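Local coordinates for holo-[acyl-carrier-protein] synthase (Thermotoga maritima, PDB 5XUM) that belongs to the 4'-phosphopantetheinyl transferase superfamily as an AcpS-type enzyme, here in an assembly of three protein chains, at residues 14-17 / 18-21; 119-122 / 123-127. All blocks are in the same frame, centred on the assembly; numbering follows the deposited sequence.

Contact 1: residues 14-17 / 18-21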
# COMPACT_ATOMS: atom_id res chain seq x y z
N ARG A 14 -2.84 18.66 -20.49
CA ARG A 14 -4.04 19.43 -20.19
C ARG A 14 -4.00 20.16 -18.83
O ARG A 14 -4.98 20.78 -18.43
CB ARG A 14 -5.30 18.56 -20.33
CG ARG A 14 -5.69 18.30 -21.78
CD ARG A 14 -7.11 17.76 -21.92
NE ARG A 14 -7.19 16.32 -21.68
CZ ARG A 14 -7.62 15.76 -20.56
NH1 ARG A 14 -7.65 14.44 -20.45
NH2 ARG A 14 -8.03 16.51 -19.54
N VAL A 15 -2.85 20.09 -18.16
CA VAL A 15 -2.62 20.84 -16.92
C VAL A 15 -1.92 22.17 -17.25
O VAL A 15 -0.81 22.17 -17.79
CB VAL A 15 -1.78 20.05 -15.90
CG1 VAL A 15 -1.51 20.88 -14.65
CG2 VAL A 15 -2.46 18.74 -15.53
N PRO A 16 -2.58 23.31 -16.95
CA PRO A 16 -1.99 24.62 -17.22
C PRO A 16 -0.87 24.96 -16.23
O PRO A 16 -0.98 24.65 -15.04
CB PRO A 16 -3.16 25.59 -17.03
CG PRO A 16 -4.39 24.75 -17.01
CD PRO A 16 -3.96 23.43 -16.44
N GLU A 17 0.19 25.58 -16.74
CA GLU A 17 1.32 26.02 -15.94
C GLU A 17 0.92 27.15 -14.97
O GLU A 17 1.56 27.34 -13.93
CB GLU A 17 2.46 26.48 -16.85
CG GLU A 17 3.85 26.46 -16.22
CD GLU A 17 4.96 26.81 -17.20
OE1 GLU A 17 5.86 27.59 -16.82
OE2 GLU A 17 4.93 26.31 -18.34
N LYS A 18 -0.15 27.87 -15.32
CA LYS A 18 -0.68 28.96 -14.51
C LYS A 18 -1.28 28.49 -13.17
O LYS A 18 -1.53 29.31 -12.29
CB LYS A 18 -1.74 29.75 -15.30
CG LYS A 18 -1.18 30.59 -16.44
CD LYS A 18 -2.29 31.18 -17.29
CE LYS A 18 -1.74 31.99 -18.45
NZ LYS A 18 -2.82 32.58 -19.29
N PHE A 19 -1.49 27.18 -13.04
CA PHE A 19 -2.00 26.59 -11.80
C PHE A 19 -0.97 26.60 -10.68
O PHE A 19 -1.32 26.43 -9.51
CB PHE A 19 -2.49 25.15 -12.06
CG PHE A 19 -3.88 25.06 -12.62
CD1 PHE A 19 -4.52 23.83 -12.70
CD2 PHE A 19 -4.56 26.19 -13.06
CE1 PHE A 19 -5.81 23.72 -13.21
CE2 PHE A 19 -5.85 26.10 -13.57
CZ PHE A 19 -6.47 24.86 -13.65
N ALA A 20 0.30 26.81 -11.04
CA ALA A 20 1.41 26.89 -10.09
C ALA A 20 1.15 27.85 -8.93
O ALA A 20 1.48 27.56 -7.78
CB ALA A 20 2.69 27.27 -10.81
N GLU A 21 0.54 29.00 -9.25
CA GLU A 21 0.26 30.04 -8.26
C GLU A 21 -0.82 29.63 -7.26
O GLU A 21 -0.84 30.12 -6.13
CB GLU A 21 -0.12 31.35 -8.97
CG GLU A 21 0.97 31.88 -9.90
CD GLU A 21 0.49 33.02 -10.79
OE1 GLU A 21 -0.08 34.00 -10.27
OE2 GLU A 21 0.68 32.93 -12.02
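P16 lies against the ring of F19 where a 3-10 turn leads from the loop after strand 2-11 into helix 20-23, at the surface of this AcpS-type chain. The proline ring meets one face of the phenyl in a CH-pi contact: its CD stands 3.8 Å from the centroid of the F19 ring, 16° off the normal, while P16 CG lies over the CZ and CE2 side at 4.0 Å from each. F19 reaches this position because its CG turns back beside its own backbone N (chi1 -82°), which sets one face of the ring against P16, three residues earlier. Two i+3 backbone bonds fix the turn: F19 N to P16 O at 3.3 Å and A20 N to E17 O at 3.2 Å. E17 instead swings CG anti to its N (chi1 -158°) and stays extended beyond CG, its OE1 in a salt bridge with R38 of helix 38-56. A20 is buried, touching I42 of that helix and F32 of helix 26-34. The CB of A20 also sits 3.3 Å from E17 O, the same oxygen that accepts its N-H.

Contact 2: residues 119-122 / 123-127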
# COMPACT_ATOMS: atom_id res chain seq x y z
N ASP A 119 13.26 16.64 28.94
CA ASP A 119 13.37 16.00 30.26
C ASP A 119 12.65 14.66 30.30
O ASP A 119 11.47 14.57 29.93
CB ASP A 119 12.84 16.93 31.35
CG ASP A 119 12.85 16.29 32.73
OD1 ASP A 119 13.94 15.86 33.19
OD2 ASP A 119 11.78 16.22 33.36
N GLU A 120 13.36 13.63 30.76
CA GLU A 120 12.84 12.26 30.82
C GLU A 120 11.57 12.16 31.66
O GLU A 120 10.59 11.52 31.25
CB GLU A 120 13.92 11.31 31.36
CG GLU A 120 13.55 9.84 31.31
CD GLU A 120 14.62 8.93 31.89
OE1 GLU A 120 14.28 7.81 32.33
OE2 GLU A 120 15.81 9.32 31.89
N SER A 121 11.58 12.79 32.83
CA SER A 121 10.45 12.78 33.76
C SER A 121 9.21 13.46 33.17
O SER A 121 8.09 12.96 33.33
CB SER A 121 10.84 13.43 35.09
OG SER A 121 9.79 13.34 36.03
N PHE A 122 9.41 14.60 32.50
CA PHE A 122 8.34 15.32 31.82
C PHE A 122 7.62 14.44 30.80
O PHE A 122 6.39 14.44 30.71
CB PHE A 122 8.90 16.58 31.13
CG PHE A 122 7.89 17.33 30.30
CD1 PHE A 122 7.16 18.38 30.85
CD2 PHE A 122 7.68 17.00 28.96
CE1 PHE A 122 6.24 19.08 30.08
CE2 PHE A 122 6.76 17.70 28.19
CZ PHE A 122 6.04 18.74 28.75
N LEU A 123 8.41 13.68 30.03
CA LEU A 123 7.88 12.86 28.94
C LEU A 123 7.16 11.60 29.43
O LEU A 123 6.13 11.23 28.88
CB LEU A 123 8.98 12.49 27.94
CG LEU A 123 9.70 13.63 27.21
CD1 LEU A 123 10.89 13.09 26.43
CD2 LEU A 123 8.76 14.40 26.28
N ARG A 124 7.71 10.97 30.47
CA ARG A 124 7.15 9.73 31.02
C ARG A 124 5.80 9.92 31.71
O ARG A 124 5.01 8.98 31.80
CB ARG A 124 8.14 9.04 31.96
CG ARG A 124 9.34 8.43 31.26
CD ARG A 124 10.11 7.48 32.15
NE ARG A 124 11.40 7.12 31.57
CZ ARG A 124 11.60 6.12 30.71
NH1 ARG A 124 12.82 5.88 30.24
NH2 ARG A 124 10.59 5.35 30.32
N LYS A 125 5.55 11.13 32.20
CA LYS A 125 4.26 11.49 32.79
C LYS A 125 3.16 11.54 31.73
O LYS A 125 2.00 11.22 32.00
CB LYS A 125 4.33 12.86 33.47
CG LYS A 125 5.15 12.92 34.74
CD LYS A 125 5.30 14.36 35.20
CE LYS A 125 6.44 14.52 36.19
NZ LYS A 125 6.60 15.94 36.60
N ARG A 126 3.54 11.94 30.52
CA ARG A 126 2.59 12.21 29.45
C ARG A 126 2.54 11.12 28.37
O ARG A 126 1.47 10.82 27.85
CB ARG A 126 2.89 13.57 28.82
CG ARG A 126 2.65 14.75 29.76
CD ARG A 126 3.43 15.98 29.34
NE ARG A 126 3.16 17.12 30.22
CZ ARG A 126 3.74 17.33 31.40
NH1 ARG A 126 3.41 18.40 32.11
NH2 ARG A 126 4.64 16.48 31.88
N PHE A 127 3.70 10.54 28.07
CA PHE A 127 3.81 9.58 26.96
C PHE A 127 4.43 8.25 27.36
O PHE A 127 5.16 8.16 28.35
CB PHE A 127 4.63 10.18 25.82
CG PHE A 127 4.17 11.53 25.37
CD1 PHE A 127 2.97 11.68 24.69
CD2 PHE A 127 4.94 12.66 25.63
CE1 PHE A 127 2.54 12.93 24.27
CE2 PHE A 127 4.52 13.91 25.22
CZ PHE A 127 3.32 14.05 24.54
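The guanidinium of R126 lies flat on the ring of F122, one turn earlier in helix 120-126, their planes 12° apart and their centres 3.8 Å apart. This is a stacked cation-pi pair: R126 CZ is 3.3 Å from F122 CE1, and R126 CD lies over the same face. F122 holds its CG anti to the backbone N (chi1 175°), whereas R126 turns CG beside its own N and extends to NE, which carries the guanidinium back over the F122 ring. R126 NH2 also donates to F122 O at 2.9 Å, in the carbonyl plane and on a lone pair. E120 and R124, four residues apart, run alongside each other and form a salt bridge, carboxylate and guanidinium planes turned 65° apart. NE and NH1 of R124 both reach E120 OE1, NE at 3.1 Å on the anti lone pair and NH1 from above the carboxylate plane. At the N-cap, D119 OD2 accepts from F122 N at 3.0 Å. L123, on the buried side, packs on W137, V129 and L152. Ring face and carbonyl of F122 together fix the rotation of the R126 guanidinium, and the negative D119 probably suits the positive start of the helix dipole.

From the N terminus, strand 2-11 leads into contact 1, whose i+3 bonds close a short turn leading into helix 20-23; side chains of the contact touch helices 26-34 and 38-56. R14, just before the turn, adds a salt bridge to D98 of the second subunit. The chain then runs on through helix 38-56 and the strands up to 100-108 before strand 114-117 delivers it to contact 2, where i+4 pairs span one helical turn next to strands 128-132 and 137-140 and helix 145-154. The two contacts follow in series, neither nesting nor crossing. The centres of contact 1 and contact 2 are about 48 Å apart, on opposite sides of the chain's centre.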